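Local coordinates for eukaryotic Translation Initiation 4E (Schistosoma mansoni, PDB 3HXI), which binds the 7-methylguanosine cap at the 5' end of mRNA and probably recruits capped messages for the initiation of translation, at residues 61-66 against 125-130; 85-90 against 134-139. All coordinates share one frame; numbering follows the deposited sequence.

Contact 1: 61-66 against 125-130. With GTG (7-methyl-guanosine-5'-triphosphate-5'-guanosine), chain C.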
loop_
_atom_site.group_PDB
_atom_site.type_symbol
_atom_site.label_atom_id
_atom_site.label_comp_id
_atom_site.label_asym_id
_atom_site.label_seq_id
_atom_site.Cartn_x
_atom_site.Cartn_y
_atom_site.Cartn_z
ATOM N N GLY A 61 15.719 -3.610 -1.593
ATOM C CA GLY A 61 15.182 -4.446 -2.666
ATOM C C GLY A 61 14.243 -5.557 -2.223
ATOM O O GLY A 61 13.730 -6.298 -3.081
ATOM N N LYS A 62 14.046 -5.705 -0.905
ATOM C CA LYS A 62 13.072 -6.656 -0.330
ATOM C C LYS A 62 11.825 -5.860 0.009
ATOM O O LYS A 62 11.898 -4.908 0.775
ATOM C CB LYS A 62 13.610 -7.327 0.930
ATOM C CG LYS A 62 12.538 -8.119 1.730
ATOM C CD LYS A 62 13.157 -8.960 2.855
ATOM C CE LYS A 62 12.153 -9.199 3.988
ATOM N NZ LYS A 62 12.582 -10.328 4.877
ATOM N N ASP A 63 10.696 -6.223 -0.582
ATOM C CA ASP A 63 9.531 -5.354 -0.550
ATOM C C ASP A 63 8.380 -5.995 0.226
ATOM O O ASP A 63 8.325 -7.214 0.363
ATOM C CB ASP A 63 9.084 -5.003 -1.982
ATOM C CG ASP A 63 10.162 -4.266 -2.789
ATOM O OD1 ASP A 63 11.139 -3.808 -2.193
ATOM O OD2 ASP A 63 10.027 -4.131 -4.034
ATOM N N LEU A 64 7.470 -5.156 0.714
ATOM C CA LEU A 64 6.282 -5.582 1.443
ATOM C C LEU A 64 5.047 -5.168 0.641
ATOM O O LEU A 64 4.953 -4.019 0.185
ATOM C CB LEU A 64 6.230 -4.907 2.811
ATOM C CG LEU A 64 7.492 -4.963 3.674
ATOM C CD1 LEU A 64 7.304 -4.088 4.939
ATOM C CD2 LEU A 64 7.818 -6.413 4.028
ATOM N N TYR A 65 4.122 -6.113 0.471
ATOM C CA TYR A 65 2.865 -5.883 -0.262
ATOM C C TYR A 65 1.696 -6.249 0.634
ATOM O O TYR A 65 1.674 -7.361 1.190
ATOM C CB TYR A 65 2.805 -6.779 -1.516
ATOM C CG TYR A 65 3.676 -6.335 -2.686
ATOM C CD1 TYR A 65 3.096 -5.731 -3.818
ATOM C CD2 TYR A 65 5.072 -6.511 -2.662
ATOM C CE1 TYR A 65 3.881 -5.310 -4.893
ATOM C CE2 TYR A 65 5.869 -6.097 -3.734
ATOM C CZ TYR A 65 5.262 -5.497 -4.850
ATOM O OH TYR A 65 6.024 -5.055 -5.924
ATOM N N MET A 66 0.721 -5.348 0.768
ATOM C CA MET A 66 -0.517 -5.689 1.489
ATOM C C MET A 66 -1.726 -5.413 0.604
ATOM O O MET A 66 -1.982 -4.255 0.241
ATOM C CB MET A 66 -0.652 -4.945 2.820
ATOM C CG MET A 66 -1.916 -5.370 3.611
ATOM S SD MET A 66 -2.398 -4.274 4.962
ATOM C CE MET A 66 -3.128 -2.912 4.037
ATOM N N VAL A 125 2.219 -0.936 -0.950
ATOM C CA VAL A 125 3.542 -1.514 -1.231
ATOM C C VAL A 125 4.621 -0.642 -0.589
ATOM O O VAL A 125 4.603 0.575 -0.753
ATOM C CB VAL A 125 3.826 -1.575 -2.751
ATOM C CG1 VAL A 125 5.125 -2.371 -3.050
ATOM C CG2 VAL A 125 2.646 -2.177 -3.524
ATOM N N PHE A 126 5.542 -1.274 0.125
ATOM C CA PHE A 126 6.733 -0.615 0.615
ATOM C C PHE A 126 7.976 -1.164 -0.076
ATOM O O PHE A 126 8.207 -2.366 -0.070
ATOM C CB PHE A 126 6.884 -0.802 2.121
ATOM C CG PHE A 126 8.112 -0.137 2.658
ATOM C CD1 PHE A 126 8.303 1.224 2.452
ATOM C CD2 PHE A 126 9.113 -0.882 3.276
ATOM C CE1 PHE A 126 9.467 1.865 2.922
ATOM C CE2 PHE A 126 10.280 -0.265 3.737
ATOM C CZ PHE A 126 10.451 1.106 3.577
ATOM N N GLN A 127 8.765 -0.274 -0.668
ATOM C CA GLN A 127 9.952 -0.660 -1.434
ATOM C C GLN A 127 11.175 0.108 -0.926
ATOM O O GLN A 127 11.379 1.266 -1.268
ATOM C CB GLN A 127 9.742 -0.416 -2.929
ATOM C CG GLN A 127 8.565 -1.192 -3.489
ATOM C CD GLN A 127 8.314 -0.869 -4.937
ATOM O OE1 GLN A 127 8.011 0.277 -5.283
ATOM N NE2 GLN A 127 8.456 -1.870 -5.797
ATOM N N PRO A 128 11.988 -0.541 -0.082
ATOM C CA PRO A 128 13.223 0.104 0.373
ATOM C C PRO A 128 14.288 0.088 -0.731
ATOM O O PRO A 128 14.574 -0.957 -1.316
ATOM C CB PRO A 128 13.647 -0.756 1.567
ATOM C CG PRO A 128 13.102 -2.106 1.250
ATOM C CD PRO A 128 11.807 -1.877 0.499
ATOM N N ARG A 129 14.847 1.256 -1.023
ATOM C CA ARG A 129 15.859 1.378 -2.056
ATOM C C ARG A 129 16.957 2.309 -1.585
ATOM O O ARG A 129 16.697 3.272 -0.865
ATOM C CB ARG A 129 15.278 1.939 -3.352
ATOM C CG ARG A 129 14.161 1.126 -4.004
ATOM C CD ARG A 129 14.679 -0.181 -4.599
ATOM N NE ARG A 129 13.590 -0.892 -5.259
ATOM C CZ ARG A 129 12.730 -1.687 -4.637
ATOM N NH1 ARG A 129 11.770 -2.292 -5.330
ATOM N NH2 ARG A 129 12.844 -1.892 -3.326
ATOM N N SER A 130 18.181 1.986 -1.995
ATOM C CA SER A 130 19.364 2.829 -1.770
ATOM C C SER A 130 19.208 4.269 -2.260
ATOM O O SER A 130 19.627 5.205 -1.584
ATOM C CB SER A 130 20.563 2.205 -2.476
ATOM O OG SER A 130 20.937 1.019 -1.811
HETATM P PA GTG C . 10.221 -2.160 -9.176
HETATM O O1A GTG C . 10.856 -3.039 -8.132
HETATM O O2A GTG C . 8.895 -1.471 -8.940
HETATM O O3A GTG C . 11.230 -1.042 -9.735
HETATM P PB GTG C . 12.637 -0.568 -9.165
HETATM O O1B GTG C . 12.539 -0.174 -7.712
HETATM O O2B GTG C . 13.159 0.441 -10.183
HETATM O O3B GTG C . 13.502 -1.909 -9.361
HETATM N N9A GTG C . 7.530 -5.921 -11.883
HETATM C C8A GTG C . 7.145 -5.076 -10.920
HETATM N N7A GTG C . 5.828 -5.263 -10.681
HETATM C C7X GTG C . 5.060 -4.498 -9.667
HETATM C C5A GTG C . 5.405 -6.227 -11.502
HETATM C C6A GTG C . 4.143 -6.808 -11.676
HETATM O O6A GTG C . 3.137 -6.468 -11.012
HETATM N N1A GTG C . 4.017 -7.770 -12.624
HETATM C C2A GTG C . 5.106 -8.164 -13.356
HETATM N N2A GTG C . 5.009 -9.121 -14.297
HETATM N N3A GTG C . 6.323 -7.601 -13.179
HETATM C C4A GTG C . 6.478 -6.641 -12.251
HETATM O O5D GTG C . 10.004 -3.080 -10.447
HETATM C C5D GTG C . 11.127 -3.743 -11.019
HETATM C C4D GTG C . 10.654 -4.654 -12.129
HETATM O O4D GTG C . 9.886 -5.703 -11.556
HETATM C C3D GTG C . 9.735 -3.983 -13.130
HETATM O O3D GTG C . 10.476 -3.256 -14.109
HETATM C C2D GTG C . 8.998 -5.169 -13.704
HETATM O O2D GTG C . 9.810 -5.812 -14.699
HETATM C C1D GTG C . 8.874 -6.081 -12.488
HETATM P PG GTG C . 14.985 -2.199 -8.816
HETATM O O1G GTG C . 15.381 -1.314 -7.677
HETATM O O2G GTG C . 15.907 -2.337 -10.015
HETATM O O5E GTG C . 14.755 -3.682 -8.242
HETATM C C5E GTG C . 14.017 -3.880 -7.037
HETATM C C4E GTG C . 14.029 -5.347 -6.662
HETATM O O4E GTG C . 13.354 -6.089 -7.682
HETATM C C3E GTG C . 15.428 -5.930 -6.587
HETATM O O3E GTG C . 15.378 -7.020 -5.651
HETATM C C2E GTG C . 15.672 -6.509 -7.973
HETATM O O2E GTG C . 16.632 -7.579 -7.974
HETATM C C1E GTG C . 14.273 -7.007 -8.305
HETATM N N9B GTG C . 13.892 -7.074 -9.730
HETATM C C8B GTG C . 13.933 -5.808 -10.423
HETATM N N7B GTG C . 13.465 -6.203 -11.748
HETATM C C5B GTG C . 13.172 -7.539 -11.720
HETATM C C6B GTG C . 12.661 -8.482 -12.730
HETATM O O6B GTG C . 12.415 -8.035 -13.882
HETATM N N1B GTG C . 12.501 -9.787 -12.366
HETATM C C2B GTG C . 12.785 -10.231 -11.093
HETATM N N2B GTG C . 12.611 -11.530 -10.745
HETATM N N3B GTG C . 13.254 -9.412 -10.120
HETATM C C4B GTG C . 13.440 -8.103 -10.386
#
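R129 meets D63 end-on: NH2 donates to OD1 and NH1 to OD2, both at 2.8 Å and both through syn lone pairs, with the carboxylate and guanidinium planes only 8° apart. The same guanidinium carries the cap's phosphate bridge, NE giving a 2.8 Å bond to GTG O1B and NH1 one of 3.0 Å to GTG O1A, while GTG C5E lies over one of its faces. A second donor, Q127 NE2, comes to D63 OD2 from above the carboxylate plane at 3.3 Å and also reaches GTG O2A. One step back, P128 O takes G61 N and R129 NH2 from opposite faces of its plane, and G61 O accepts from a ribose hydroxyl of the cap, GTG O3E. Behind this polar end the antiparallel strands pair L64 with F126 through two backbone bonds. Beside them V125 CG1 sits over one face of the Y65 ring, 3.7 Å from its centroid, a CH-pi contact on the cap side of the sheet; L64 and F126 face helix 96-108. The two-pronged grip of D63 fixes the rotation of the guanidinium, and with carboxylate and phosphates both around it the arginine probably stays charged and offsets both.

Contact 2: 85-90 against 134-139. With GTG (7-methyl-guanosine-5'-triphosphate-5'-guanosine), chain C.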
loop_
_atom_site.group_PDB
_atom_site.type_symbol
_atom_site.label_atom_id
_atom_site.label_comp_id
_atom_site.label_asym_id
_atom_site.label_seq_id
_atom_site.Cartn_x
_atom_site.Cartn_y
_atom_site.Cartn_z
ATOM N N ARG A 85 -1.187 3.508 -9.445
ATOM C CA ARG A 85 -0.727 3.679 -8.074
ATOM C C ARG A 85 -0.455 5.131 -7.731
ATOM O O ARG A 85 0.039 5.888 -8.570
ATOM C CB ARG A 85 0.540 2.834 -7.812
ATOM C CG ARG A 85 1.795 3.415 -8.452
ATOM C CD ARG A 85 2.997 2.532 -8.248
ATOM N NE ARG A 85 4.151 3.128 -8.898
ATOM C CZ ARG A 85 5.405 2.716 -8.770
ATOM N NH1 ARG A 85 6.372 3.374 -9.415
ATOM N NH2 ARG A 85 5.697 1.669 -8.008
ATOM N N TRP A 86 -0.795 5.513 -6.495
ATOM C CA TRP A 86 -0.230 6.722 -5.900
ATOM C C TRP A 86 1.173 6.368 -5.446
ATOM O O TRP A 86 1.334 5.440 -4.661
ATOM C CB TRP A 86 -1.074 7.225 -4.722
ATOM C CG TRP A 86 -2.262 8.084 -5.173
ATOM C CD1 TRP A 86 -3.589 7.781 -5.050
ATOM C CD2 TRP A 86 -2.200 9.355 -5.843
ATOM N NE1 TRP A 86 -4.374 8.813 -5.580
ATOM C CE2 TRP A 86 -3.534 9.780 -6.071
ATOM C CE3 TRP A 86 -1.141 10.198 -6.240
ATOM C CZ2 TRP A 86 -3.836 11.006 -6.687
ATOM C CZ3 TRP A 86 -1.438 11.389 -6.854
ATOM C CH2 TRP A 86 -2.785 11.786 -7.076
ATOM N N LEU A 87 2.176 7.091 -5.959
ATOM C CA LEU A 87 3.575 6.848 -5.621
ATOM C C LEU A 87 4.119 7.914 -4.674
ATOM O O LEU A 87 3.990 9.121 -4.923
ATOM C CB LEU A 87 4.427 6.762 -6.897
ATOM C CG LEU A 87 5.938 6.664 -6.625
ATOM C CD1 LEU A 87 6.306 5.278 -6.150
ATOM C CD2 LEU A 87 6.690 7.042 -7.874
ATOM N N ILE A 88 4.726 7.448 -3.582
ATOM C CA ILE A 88 5.254 8.341 -2.545
ATOM C C ILE A 88 6.763 8.140 -2.481
ATOM O O ILE A 88 7.220 7.029 -2.212
ATOM C CB ILE A 88 4.690 7.992 -1.147
ATOM C CG1 ILE A 88 3.165 8.174 -1.095
ATOM C CG2 ILE A 88 5.367 8.870 -0.047
ATOM C CD1 ILE A 88 2.501 7.255 -0.070
ATOM N N ASN A 89 7.524 9.205 -2.744
ATOM C CA ASN A 89 8.967 9.144 -2.656
ATOM C C ASN A 89 9.400 9.568 -1.276
ATOM O O ASN A 89 9.203 10.723 -0.865
ATOM C CB ASN A 89 9.625 10.019 -3.713
ATOM C CG ASN A 89 9.384 9.509 -5.120
ATOM O OD1 ASN A 89 9.440 8.307 -5.373
ATOM N ND2 ASN A 89 9.112 10.421 -6.038
ATOM N N VAL A 90 9.976 8.619 -0.557
ATOM C CA VAL A 90 10.390 8.824 0.828
ATOM C C VAL A 90 11.605 9.729 0.859
ATOM O O VAL A 90 12.523 9.564 0.050
ATOM C CB VAL A 90 10.736 7.475 1.492
ATOM C CG1 VAL A 90 11.332 7.670 2.892
ATOM C CG2 VAL A 90 9.506 6.595 1.538
ATOM N N LYS A 134 10.257 3.938 -1.613
ATOM C CA LYS A 134 8.983 4.295 -2.212
ATOM C C LYS A 134 7.865 3.590 -1.458
ATOM O O LYS A 134 7.998 2.419 -1.095
ATOM C CB LYS A 134 8.945 3.867 -3.681
ATOM C CG LYS A 134 9.972 4.574 -4.579
ATOM C CD LYS A 134 9.973 3.968 -5.956
ATOM C CE LYS A 134 10.761 2.630 -5.988
ATOM N NZ LYS A 134 11.095 2.245 -7.394
ATOM N N LEU A 135 6.769 4.304 -1.224
ATOM C CA LEU A 135 5.534 3.671 -0.759
ATOM C C LEU A 135 4.509 3.926 -1.850
ATOM O O LEU A 135 4.536 4.988 -2.472
ATOM C CB LEU A 135 5.039 4.291 0.548
ATOM C CG LEU A 135 5.543 3.769 1.898
ATOM C CD1 LEU A 135 6.941 4.342 2.201
ATOM C CD2 LEU A 135 4.580 4.164 3.028
ATOM N N SER A 136 3.604 2.982 -2.058
ATOM C CA SER A 136 2.622 3.093 -3.133
ATOM C C SER A 136 1.287 2.599 -2.611
ATOM O O SER A 136 1.246 1.716 -1.763
ATOM C CB SER A 136 3.028 2.206 -4.310
ATOM O OG SER A 136 4.126 2.744 -5.013
ATOM N N VAL A 137 0.202 3.149 -3.144
ATOM C CA VAL A 137 -1.117 2.571 -2.953
ATOM C C VAL A 137 -1.677 2.307 -4.342
ATOM O O VAL A 137 -1.776 3.220 -5.160
ATOM C CB VAL A 137 -2.059 3.506 -2.202
ATOM C CG1 VAL A 137 -3.505 2.974 -2.259
ATOM C CG2 VAL A 137 -1.590 3.700 -0.774
ATOM N N TRP A 138 -2.053 1.058 -4.580
ATOM C CA TRP A 138 -2.578 0.615 -5.865
ATOM C C TRP A 138 -4.099 0.713 -5.848
ATOM O O TRP A 138 -4.736 0.273 -4.876
ATOM C CB TRP A 138 -2.173 -0.844 -6.056
ATOM C CG TRP A 138 -0.721 -1.054 -6.428
ATOM C CD1 TRP A 138 0.369 -0.301 -6.050
ATOM C CD2 TRP A 138 -0.216 -2.112 -7.241
ATOM N NE1 TRP A 138 1.524 -0.846 -6.585
ATOM C CE2 TRP A 138 1.186 -1.948 -7.329
ATOM C CE3 TRP A 138 -0.820 -3.199 -7.902
ATOM C CZ2 TRP A 138 1.998 -2.820 -8.075
ATOM C CZ3 TRP A 138 -0.021 -4.055 -8.639
ATOM C CH2 TRP A 138 1.384 -3.873 -8.704
ATOM N N LEU A 139 -4.644 1.287 -6.922
ATOM C CA LEU A 139 -6.063 1.590 -7.094
ATOM C C LEU A 139 -6.584 0.821 -8.296
ATOM O O LEU A 139 -5.826 0.522 -9.218
ATOM C CB LEU A 139 -6.252 3.090 -7.355
ATOM C CG LEU A 139 -5.887 4.075 -6.237
ATOM C CD1 LEU A 139 -6.519 5.443 -6.502
ATOM C CD2 LEU A 139 -6.384 3.564 -4.890
HETATM P PA GTG C . 10.221 -2.160 -9.176
HETATM O O1A GTG C . 10.856 -3.039 -8.132
HETATM O O2A GTG C . 8.895 -1.471 -8.940
HETATM O O3A GTG C . 11.230 -1.042 -9.735
HETATM P PB GTG C . 12.637 -0.568 -9.165
HETATM O O1B GTG C . 12.539 -0.174 -7.712
HETATM O O2B GTG C . 13.159 0.441 -10.183
HETATM O O3B GTG C . 13.502 -1.909 -9.361
HETATM N N9A GTG C . 7.530 -5.921 -11.883
HETATM C C8A GTG C . 7.145 -5.076 -10.920
HETATM N N7A GTG C . 5.828 -5.263 -10.681
HETATM C C7X GTG C . 5.060 -4.498 -9.667
HETATM C C5A GTG C . 5.405 -6.227 -11.502
HETATM C C6A GTG C . 4.143 -6.808 -11.676
HETATM O O6A GTG C . 3.137 -6.468 -11.012
HETATM N N1A GTG C . 4.017 -7.770 -12.624
HETATM C C2A GTG C . 5.106 -8.164 -13.356
HETATM N N2A GTG C . 5.009 -9.121 -14.297
HETATM N N3A GTG C . 6.323 -7.601 -13.179
HETATM C C4A GTG C . 6.478 -6.641 -12.251
HETATM O O5D GTG C . 10.004 -3.080 -10.447
HETATM C C5D GTG C . 11.127 -3.743 -11.019
HETATM C C4D GTG C . 10.654 -4.654 -12.129
HETATM O O4D GTG C . 9.886 -5.703 -11.556
HETATM C C3D GTG C . 9.735 -3.983 -13.130
HETATM O O3D GTG C . 10.476 -3.256 -14.109
HETATM C C2D GTG C . 8.998 -5.169 -13.704
HETATM O O2D GTG C . 9.810 -5.812 -14.699
HETATM C C1D GTG C . 8.874 -6.081 -12.488
HETATM P PG GTG C . 14.985 -2.199 -8.816
HETATM O O1G GTG C . 15.381 -1.314 -7.677
HETATM O O2G GTG C . 15.907 -2.337 -10.015
HETATM O O5E GTG C . 14.755 -3.682 -8.242
HETATM C C5E GTG C . 14.017 -3.880 -7.037
HETATM C C4E GTG C . 14.029 -5.347 -6.662
HETATM O O4E GTG C . 13.354 -6.089 -7.682
HETATM C C3E GTG C . 15.428 -5.930 -6.587
HETATM O O3E GTG C . 15.378 -7.020 -5.651
HETATM C C2E GTG C . 15.672 -6.509 -7.973
HETATM O O2E GTG C . 16.632 -7.579 -7.974
HETATM C C1E GTG C . 14.273 -7.007 -8.305
HETATM N N9B GTG C . 13.892 -7.074 -9.730
HETATM C C8B GTG C . 13.933 -5.808 -10.423
HETATM N N7B GTG C . 13.465 -6.203 -11.748
HETATM C C5B GTG C . 13.172 -7.539 -11.720
HETATM C C6B GTG C . 12.661 -8.482 -12.730
HETATM O O6B GTG C . 12.415 -8.035 -13.882
HETATM N N1B GTG C . 12.501 -9.787 -12.366
HETATM C C2B GTG C . 12.785 -10.231 -11.093
HETATM N N2B GTG C . 12.611 -11.530 -10.745
HETATM N N3B GTG C . 13.254 -9.412 -10.120
HETATM C C4B GTG C . 13.440 -8.103 -10.386
HETATM O O HOH W 1 4.302 -0.167 -6.395
HETATM O O HOH W 2 8.486 1.002 -7.847
#
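R85 lies across from W138 and S136, and its side chain runs along the cap side of the sheet, on the face of L87 and K134. Its CB is 3.6 Å from W138 CD1, with CG placed between the backbone N and the carbonyl carbon (chi1 74°). The chain is then extended to NE; CD passes S136 OG at 3.4 Å, and L87 CD1 covers the centre of one guanidinium face. At the tip, NH1 is hydrogen-bonded to OE1 of Q168 on the next strand, while NH2 donates to two waters in the guanidinium plane. The first, 2.8 Å from R85 NH2, also accepts from W138 NE1; the second accepts from K134 NZ and donates to GTG O2A at 2.7 Å. These strands are antiparallel neighbours in the curved sheet of the eIF4E fold, W86 pairing with V137 and I88 with L135 through two backbone bonds each. W86, I88, L135 and V137 turn to the opposite face, where helices 145-159 and 96-108 pack. On the cap side, K134 bends at chi3 (-79°) and its NZ donates to GTG O1B, 2.8 Å away. W138 presents its edge to the cap's methyl, CZ2 lying 3.8 Å from GTG C7X.

From the N terminus, strands 11-21 and 33-41 and helix 42-50 pass before strand 63-68 opens contact 1, whose loop closes when 125-130 arrives, 59 residues after the end of 61-66. Strand 84-89 starts within that loop, and contact 2 closes only at 134-139, so the two loops cross. Strands 121-127 and 134-139 follow each other in the chain and lie side by side in the sheet, joining the contacts: Q127 N is 2.8 Å from K134 O, and V125 O lies 2.9 Å from S136 N, both probable hydrogen bonds. F126 and L135 pack together on the helix-covered face, V125 and W138 on the other. The middle of the sheet therefore runs 63-68, 121-127, 134-139, 84-89, and both contacts bring residues to one cap.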